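Local coordinates for LINE-1 retrotransposable element ORF1 protein (Homo sapiens, PDB 2W7A) that binds single-stranded RNA and DNA as a nucleic acid chaperone essential for LINE-1 retrotransposition, here represented by its central RRM domain, at residues 30-35 / 88-93; 43-48 / 65-70. All blocks are in the same frame, centred on the assembly; numbering follows the deposited sequence. Where two conformers were deposited one is given.

Contacts 1 and 2 sit on opposite sides of the chain's centre, their own centres about 17 Å apart, and both reach the same five-stranded antiparallel sheet of the RRM domain. Contact 2 (43-48 / 65-70) pairs the outermost strand 45-51 with its neighbour 64-69; contact 1 (30-35 / 88-93) ties the end of helix 19-33 to strand 88-90 at the other margin. Along the chain the segments run 30-35, 43-48, 65-70, 88-93, so contact 2 forms between the two halves of contact 1. Helix 19-33 links them: I30 CD1 approaches I45 CD1 to 4.2 Å, and L22 and L26 pack on contact 2, uniting both margins in one domain, which needs the C-terminal domain for proper RNA binding.

Contact 1: 30-35 / 88-93; sequences IQENFP and VTLKGK
The flat amide of N33 has V88 on one face and the backbone of T89 along its polar edge: V88 CG1 stands about equally far from N33 CG, OD1 and ND2, 3.6 Å from CG. N33 ND2 donates to T89 O at 2.8 Å, with an angle at the hydrogen of 170° and the acceptor in the amide plane, while N33 OD1 receives T89 N at 3.0 Å from a donor tilted off the carbonyl plane. Two bonds fix the amide's rotation, and ND2 also donates to I29 O. N33 CB covers the centre of one face of the F34 ring, which V88 CG1 approaches obliquely; M78, A81 and L97 pack around the same ring.

The second flat group, the carboxylate of E32, is bound at its edge through both syn lone pairs, OE1 by K91 N at 2.8 Å, the more bent bond, and OE2 by G92 N at 2.9 Å. From 40° out of the plane, T89 OG1 adds a third donor, 2.7 Å from E32 OE2. An extended chain with CG anti to the backbone N (chi1 -172°) carries the carboxylate to the turn. Water 1 joins E32 OE1 to K91 NZ, whose salt bridge is with D28; water 2 joins N33 OD1 to T89 OG1.

Consecutive helix residues serve different parts of a beta hairpin, E32 the type I' turn L90-K93 and N33 the outward-facing N-H and C=O of its outer strand. The arrangement belongs to the RRM fold, joining the C-terminal end of its first helix to the hairpin of strands 88-90 and 93-99.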
ATOM      1  N   ILE A  30       7.343   1.737   3.018  1.00  8.05           N
ATOM      2  CA  ILE A  30       8.561   1.035   2.662  1.00  6.95           C
ATOM      3  C   ILE A  30       9.694   1.394   3.649  1.00  6.77           C
ATOM      4  O   ILE A  30      10.430   0.538   4.158  1.00  7.63           O
ATOM      5  CB  ILE A  30       8.961   1.359   1.213  1.00  9.81           C
ATOM      6  CG1 ILE A  30       7.934   0.803   0.237  1.00 12.28           C
ATOM      7  CG2 ILE A  30      10.358   0.837   0.920  1.00 12.38           C
ATOM      8  CD1 ILE A  30       8.089   1.301  -1.176  1.00 18.20           C
ATOM      9  N   GLN A  31       9.841   2.674   3.938  1.00  9.03           N
ATOM     10  CA  GLN A  31      10.900   3.120   4.840  1.00  8.98           C
ATOM     11  C   GLN A  31      10.695   2.670   6.277  1.00  7.89           C
ATOM     12  O   GLN A  31      11.683   2.408   6.980  1.00 10.35           O
ATOM     13  CB  GLN A  31      11.035   4.634   4.758  1.00 10.01           C
ATOM     14  CG  GLN A  31      11.506   5.100   3.387  1.00 11.01           C
ATOM     15  CD  GLN A  31      11.709   6.635   3.266  1.00 12.83           C
ATOM     16  OE1 GLN A  31      12.221   7.067   2.210  1.00 21.53           O
ATOM     17  NE2 GLN A  31      11.363   7.401   4.249  1.00 17.22           N
ATOM     18  N   GLU A  32       9.436   2.546   6.701  1.00  8.67           N
ATOM     19  CA  GLU A  32       9.136   2.127   8.070  1.00  9.11           C
ATOM     20  C   GLU A  32       9.330   0.640   8.306  1.00 11.16           C
ATOM     21  O   GLU A  32       9.581   0.246   9.461  1.00 13.29           O
ATOM     22  CB  GLU A  32       7.730   2.588   8.465  1.00  9.71           C
ATOM     23  CG  GLU A  32       7.333   2.409   9.914  1.00 14.78           C
ATOM     24  CD  GLU A  32       6.053   3.178  10.313  1.00 16.39           C
ATOM     25  OE1 GLU A  32       5.654   4.168   9.587  1.00 16.05           O
ATOM     26  OE2 GLU A  32       5.460   2.794  11.376  1.00 14.74           O
ATOM     27  N   ASN A  33       9.207  -0.170   7.248  1.00  7.94           N
ATOM     28  CA  ASN A  33       9.137  -1.610   7.386  1.00  6.44           C
ATOM     29  C   ASN A  33      10.138  -2.453   6.637  1.00  7.94           C
ATOM     30  O   ASN A  33      10.471  -3.551   7.102  1.00  9.50           O
ATOM     31  CB  ASN A  33       7.751  -2.103   6.942  1.00  8.43           C
ATOM     32  CG  ASN A  33       6.639  -1.515   7.814  1.00  8.02           C
ATOM     33  OD1 ASN A  33       6.381  -2.007   8.931  1.00  9.14           O
ATOM     34  ND2 ASN A  33       5.989  -0.456   7.322  1.00  9.25           N
ATOM     35  N   PHE A  34      10.645  -1.953   5.515  1.00  7.53           N
ATOM     36  CA  PHE A  34      11.406  -2.796   4.568  1.00  7.97           C
ATOM     37  C   PHE A  34      12.724  -2.103   4.191  1.00  8.56           C
ATOM     38  O   PHE A  34      12.861  -1.530   3.094  1.00  8.81           O
ATOM     39  CB  PHE A  34      10.584  -3.031   3.328  1.00  7.76           C
ATOM     40  CG  PHE A  34       9.223  -3.623   3.605  1.00  8.43           C
ATOM     41  CD1 PHE A  34       9.094  -4.753   4.410  1.00  9.29           C
ATOM     42  CD2 PHE A  34       8.068  -3.018   3.121  1.00 11.25           C
ATOM     43  CE1 PHE A  34       7.839  -5.252   4.727  1.00 10.06           C
ATOM     44  CE2 PHE A  34       6.797  -3.571   3.431  1.00 10.97           C
ATOM     45  CZ  PHE A  34       6.695  -4.651   4.224  1.00 12.56           C
ATOM     46  N   PRO A  35      13.679  -2.086   5.128  1.00  7.45           N
ATOM     47  CA  PRO A  35      14.897  -1.289   4.916  1.00  7.58           C
ATOM     48  C   PRO A  35      15.730  -1.664   3.697  1.00  8.11           C
ATOM     49  O   PRO A  35      16.416  -0.801   3.148  1.00 10.97           O
ATOM     50  CB  PRO A  35      15.665  -1.469   6.258  1.00 10.74           C
ATOM     51  CG  PRO A  35      15.154  -2.838   6.807  1.00  9.76           C
ATOM     52  CD  PRO A  35      13.675  -2.772   6.432  1.00  8.91           C
ATOM     53  N   VAL A  88       3.070  -4.948  10.263  1.00  8.70           N
ATOM     54  CA  VAL A  88       3.550  -3.913   9.351  1.00  8.62           C
ATOM     55  C   VAL A  88       2.858  -2.630   9.736  1.00  8.86           C
ATOM     56  O   VAL A  88       1.661  -2.670  10.006  1.00  9.96           O
ATOM     57  CB  VAL A  88       3.179  -4.282   7.904  1.00  9.50           C
ATOM     58  CG1 VAL A  88       3.639  -3.196   6.918  1.00 11.71           C
ATOM     59  CG2 VAL A  88       3.821  -5.672   7.478  1.00 11.86           C
ATOM     60  N   THR A  89       3.606  -1.539   9.866  1.00  9.92           N
ATOM     61  CA  THR A  89       3.039  -0.311  10.427  1.00  8.02           C
ATOM     62  C   THR A  89       3.181   0.916   9.548  1.00 11.34           C
ATOM     63  O   THR A  89       4.065   1.004   8.699  1.00 10.42           O
ATOM     64  CB  THR A  89       3.564  -0.027  11.825  1.00 14.23           C
ATOM     65  OG1 THR A  89       4.958   0.139  11.736  1.00 17.36           O
ATOM     66  CG2 THR A  89       3.291  -1.151  12.819  1.00 12.53           C
ATOM     67  N   LEU A  90       2.288   1.872   9.765  1.00 10.33           N
ATOM     68  CA  LEU A  90       2.314   3.161   9.116  1.00 12.16           C
ATOM     69  C   LEU A  90       2.113   4.131  10.261  1.00 12.27           C
ATOM     70  O   LEU A  90       1.066   4.088  10.918  1.00 14.22           O
ATOM     71  CB  LEU A  90       1.229   3.295   8.068  1.00 13.27           C
ATOM     72  CG  LEU A  90       1.105   4.738   7.531  1.00 13.01           C
ATOM     73  CD1 LEU A  90       2.362   5.262   6.826  1.00 17.71           C
ATOM     74  CD2 LEU A  90      -0.160   4.816   6.620  1.00 17.97           C
ATOM     75  N   LYS A  91       3.119   4.965  10.535  1.00 12.63           N
ATOM     76  CA  LYS A  91       3.161   5.820  11.736  1.00 17.55           C
ATOM     77  C   LYS A  91       2.824   5.049  13.026  1.00 18.06           C
ATOM     78  O   LYS A  91       2.096   5.528  13.916  1.00 19.84           O
ATOM     79  CB  LYS A  91       2.263   7.052  11.587  1.00 24.16           C
ATOM     80  CG  LYS A  91       2.409   7.825  10.264  1.00 27.26           C
ATOM     81  CD  LYS A  91       3.825   8.234   9.948  1.00 34.37           C
ATOM     82  CE  LYS A  91       3.997   8.606   8.461  1.00 38.16           C
ATOM     83  NZ  LYS A  91       5.413   8.900   8.090  1.00 41.43           N
ATOM     84  N   GLY A  92       3.381   3.845  13.113  1.00 14.85           N
ATOM     85  CA  GLY A  92       3.260   3.002  14.293  1.00 16.80           C
ATOM     86  C   GLY A  92       1.918   2.289  14.429  1.00 19.01           C
ATOM     87  O   GLY A  92       1.720   1.554  15.402  1.00 20.53           O
ATOM     88  N   LYS A  93       1.010   2.487  13.475  1.00 13.10           N
ATOM     89  CA  LYS A  93      -0.303   1.806  13.491  1.00 14.98           C
ATOM     90  C   LYS A  93      -0.306   0.667  12.482  1.00 11.33           C
ATOM     91  O   LYS A  93       0.255   0.812  11.399  1.00 10.91           O
ATOM     92  CB  LYS A  93      -1.416   2.760  13.117  1.00 15.39           C
ATOM     93  CG  LYS A  93      -1.562   3.946  13.990  1.00 19.06           C
ATOM     94  CD  LYS A  93      -2.125   3.628  15.329  1.00 34.04           C
ATOM     95  CE  LYS A  93      -2.585   4.906  16.052  1.00 40.76           C
ATOM     96  NZ  LYS A  93      -1.438   5.793  16.341  1.00 42.83           N
TER
HETATM   97  O   HOH W   1       6.354   6.490   8.422  1.00 31.01           O
HETATM   98  O   HOH W   2       7.238  -1.445  11.521  1.00 25.36           O

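Contact 2: 43-48 / 65-70; sequences VQIQEI and IIVRFT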
ATOM      1  N   VAL A  43      11.654   0.167  -6.078  0.60 19.10           N
ATOM      2  CA  VAL A  43      10.255  -0.185  -6.089  0.60 21.80           C
ATOM      3  C   VAL A  43       9.660   0.871  -7.041  0.60 23.22           C
ATOM      4  O   VAL A  43       9.747   2.076  -6.809  0.60 32.45           O
ATOM      5  CB  VAL A  43       9.612  -0.089  -4.681  1.00 17.93           C
ATOM      6  CG1 VAL A  43       8.233  -0.691  -4.653  1.00 26.58           C
ATOM      7  CG2 VAL A  43      10.491  -0.673  -3.508  1.00 23.25           C
ATOM      8  N   GLN A  44       9.101   0.405  -8.148  0.60 19.50           N
ATOM      9  CA  GLN A  44       8.638   1.256  -9.212  0.60 18.21           C
ATOM     10  C   GLN A  44       7.136   1.156  -9.134  0.60 15.40           C
ATOM     11  O   GLN A  44       6.513   0.474  -9.898  0.60 16.24           O
ATOM     12  CB  GLN A  44       9.202   0.728 -10.556  0.60 24.09           C
ATOM     13  CG  GLN A  44      10.700   0.266 -10.464  0.60 22.09           C
ATOM     14  CD  GLN A  44      11.226  -0.418 -11.730  0.60 19.91           C
ATOM     15  OE1 GLN A  44      11.360   0.225 -12.766  0.60 26.99           O
ATOM     16  NE2 GLN A  44      11.546  -1.711 -11.638  0.60 20.33           N
ATOM     17  N   ILE A  45       6.561   1.798  -8.133  1.00 27.28           N
ATOM     18  CA  ILE A  45       5.121   1.764  -7.974  1.00 26.71           C
ATOM     19  C   ILE A  45       4.644   2.659  -9.107  1.00 31.70           C
ATOM     20  O   ILE A  45       5.172   3.768  -9.319  1.00 30.21           O
ATOM     21  CB  ILE A  45       4.752   2.162  -6.546  1.00 27.48           C
ATOM     22  CG1 ILE A  45       5.027   0.953  -5.634  1.00 28.21           C
ATOM     23  CG2 ILE A  45       3.264   2.587  -6.447  1.00 29.47           C
ATOM     24  CD1 ILE A  45       5.154   1.260  -4.142  1.00 29.10           C
ATOM     25  N   GLN A  46       3.771   2.105  -9.944  1.00 22.69           N
ATOM     26  CA  GLN A  46       3.125   2.836 -11.049  1.00 29.13           C
ATOM     27  C   GLN A  46       1.852   3.650 -10.773  1.00 29.31           C
ATOM     28  O   GLN A  46       1.678   4.743 -11.289  1.00 31.36           O
ATOM     29  CB  GLN A  46       2.664   1.847 -12.077  1.00 28.77           C
ATOM     30  CG  GLN A  46       3.796   1.235 -12.855  1.00 28.15           C
ATOM     31  CD  GLN A  46       3.305   0.358 -13.972  1.00 31.52           C
ATOM     32  OE1 GLN A  46       2.161  -0.097 -13.963  1.00 38.36           O
ATOM     33  NE2 GLN A  46       4.169   0.116 -14.951  1.00 36.69           N
ATOM     34  N   GLU A  47       0.880   3.049 -10.109  1.00 23.10           N
ATOM     35  CA  GLU A  47      -0.341   3.772  -9.772  1.00 22.08           C
ATOM     36  C   GLU A  47      -0.752   3.396  -8.373  1.00 16.47           C
ATOM     37  O   GLU A  47      -0.539   2.280  -7.980  1.00 16.78           O
ATOM     38  CB  GLU A  47      -1.473   3.394 -10.716  1.00 28.89           C
ATOM     39  CG  GLU A  47      -2.602   4.417 -10.725  1.00 38.47           C
ATOM     40  CD  GLU A  47      -3.559   4.185 -11.846  1.00 53.81           C
ATOM     41  OE1 GLU A  47      -3.588   3.049 -12.372  1.00 62.43           O
ATOM     42  OE2 GLU A  47      -4.279   5.142 -12.196  1.00 60.62           O
ATOM     43  N   ILE A  48      -1.390   4.333  -7.680  1.00 15.18           N
ATOM     44  CA  ILE A  48      -1.811   4.179  -6.270  0.60 11.31           C
ATOM     45  C   ILE A  48      -3.184   4.846  -6.157  1.00 12.78           C
ATOM     46  O   ILE A  48      -3.264   6.050  -6.340  1.00 16.11           O
ATOM     47  CB  ILE A  48      -0.905   4.926  -5.206  0.60 15.44           C
ATOM     48  CG1 ILE A  48       0.560   4.529  -5.254  0.60 12.44           C
ATOM     49  CG2 ILE A  48      -1.420   4.661  -3.775  0.60 14.74           C
ATOM     50  CD1 ILE A  48       1.437   5.417  -4.436  0.60 12.07           C
ATOM     51  N   ILE A  65      -6.490   0.557  -0.610  1.00  8.28           N
ATOM     52  CA  ILE A  65      -5.710   1.250  -1.587  1.00  7.97           C
ATOM     53  C   ILE A  65      -5.077   0.188  -2.490  1.00  9.65           C
ATOM     54  O   ILE A  65      -4.394  -0.751  -1.995  1.00 11.47           O
ATOM     55  CB  ILE A  65      -4.602   2.103  -0.906  1.00  7.85           C
ATOM     56  CG1 ILE A  65      -5.181   3.239  -0.066  1.00  8.88           C
ATOM     57  CG2 ILE A  65      -3.566   2.634  -1.918  1.00 10.82           C
ATOM     58  CD1 ILE A  65      -4.206   3.875   0.919  1.00 11.72           C
ATOM     59  N   ILE A  66      -5.296   0.307  -3.802  1.00  9.93           N
ATOM     60  CA  ILE A  66      -4.675  -0.607  -4.750  1.00  9.28           C
ATOM     61  C   ILE A  66      -3.390   0.017  -5.233  1.00 10.46           C
ATOM     62  O   ILE A  66      -3.376   1.157  -5.689  1.00 11.96           O
ATOM     63  CB  ILE A  66      -5.604  -0.887  -5.955  1.00 12.61           C
ATOM     64  CG1 ILE A  66      -6.972  -1.351  -5.464  1.00 15.95           C
ATOM     65  CG2 ILE A  66      -4.943  -1.860  -6.903  1.00 16.63           C
ATOM     66  CD1 ILE A  66      -6.895  -2.488  -4.479  1.00 23.74           C
ATOM     67  N   VAL A  67      -2.304  -0.753  -5.091  1.00  9.54           N
ATOM     68  CA  VAL A  67      -0.978  -0.350  -5.491  1.00 10.18           C
ATOM     69  C   VAL A  67      -0.552  -1.263  -6.656  1.00 11.92           C
ATOM     70  O   VAL A  67      -0.489  -2.491  -6.521  1.00 12.97           O
ATOM     71  CB  VAL A  67      -0.018  -0.433  -4.306  1.00 12.36           C
ATOM     72  CG1 VAL A  67       1.409   0.033  -4.733  1.00 17.12           C
ATOM     73  CG2 VAL A  67      -0.564   0.311  -3.097  1.00 14.34           C
ATOM     74  N   ARG A  68      -0.307  -0.661  -7.827  1.00 12.18           N
ATOM     75  CA  ARG A  68       0.074  -1.463  -9.013  0.60 11.76           C
ATOM     76  C   ARG A  68       1.576  -1.264  -9.227  1.00 13.76           C
ATOM     77  O   ARG A  68       2.057  -0.165  -9.361  1.00 18.13           O
ATOM     78  CB  ARG A  68      -0.702  -1.021 -10.247  0.60 19.05           C
ATOM     79  CG  ARG A  68      -0.383  -1.855 -11.496  0.60 19.72           C
ATOM     80  CD  ARG A  68      -1.369  -1.556 -12.625  0.60 20.70           C
ATOM     81  NE  ARG A  68      -1.193  -2.431 -13.770  0.60 28.31           N
ATOM     82  CZ  ARG A  68      -1.722  -2.213 -14.975  0.60 37.83           C
ATOM     83  NH1 ARG A  68      -2.479  -1.140 -15.200  0.60 42.58           N
ATOM     84  NH2 ARG A  68      -1.491  -3.075 -15.960  0.60 41.76           N
ATOM     85  N   PHE A  69       2.307  -2.373  -9.187  1.00 12.82           N
ATOM     86  CA  PHE A  69       3.736  -2.383  -9.338  1.00 11.62           C
ATOM     87  C   PHE A  69       4.092  -2.574 -10.800  1.00 12.51           C
ATOM     88  O   PHE A  69       3.345  -3.222 -11.543  1.00 14.85           O
ATOM     89  CB  PHE A  69       4.333  -3.521  -8.521  1.00 12.40           C
ATOM     90  CG  PHE A  69       4.335  -3.274  -7.060  1.00 10.17           C
ATOM     91  CD1 PHE A  69       3.203  -3.430  -6.311  1.00 12.68           C
ATOM     92  CD2 PHE A  69       5.480  -2.905  -6.416  1.00 14.83           C
ATOM     93  CE1 PHE A  69       3.210  -3.210  -4.950  1.00 13.40           C
ATOM     94  CE2 PHE A  69       5.485  -2.685  -5.047  1.00 17.27           C
ATOM     95  CZ  PHE A  69       4.331  -2.810  -4.343  1.00 17.53           C
ATOM     96  N   THR A  70       5.215  -1.996 -11.206  1.00 12.49           N
ATOM     97  CA  THR A  70       5.724  -2.215 -12.567  1.00 12.58           C
ATOM     98  C   THR A  70       6.115  -3.683 -12.755  1.00 14.69           C
ATOM     99  O   THR A  70       5.891  -4.265 -13.839  1.00 16.41           O
ATOM    100  CB  THR A  70       6.923  -1.287 -12.824  1.00 16.02           C
ATOM    101  OG1 THR A  70       6.499   0.085 -12.619  1.00 19.40           O
ATOM    102  CG2 THR A  70       7.511  -1.477 -14.210  1.00 21.89           C
TER
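I65 meets I48 methyl to methyl through their CG2 atoms; their unusually close approach is doubtful because I48 was modelled in two conformers. V67 is paired with I48 in a non-hydrogen-bonded antiparallel bridge, and its CG1 leans instead on I45 CG2, 3.6 Å away.

R68 marks a classic beta bulge: its N donates to E47 O at 3.0 Å, nearly straight at 178°, and its O accepts from Q46 N at 2.9 Å. Two residues, Q46 and E47, thus stand opposite one. Q46 OE1 lies over one guanidinium face of R68, the planes steeply inclined, though R68's two conformers leave this doubtful.

F69 lies side by side with I45. I45 CG1, beside the backbone N (chi1 -77°), makes a CH-pi contact 4.1 Å from the F69 ring centroid, 25° off the normal and offset toward the rim, while V43 CG1 comes to the ring's edge. An alanine at I45 would probably leave this ring face and V67 CG1 without their neighbour, opening a gap next to L26 of helix 19-33.

Just past the strand, T70 puts two donors on Q44 O, its N at 3.1 Å and its OG1 at 2.7 Å.

The chemistry is two-sided: I45, I48, V67 and F69 build an apolar layer against the helices, whereas E47 and R68 put charge on the other face, the one through which RRMs commonly bind RNA.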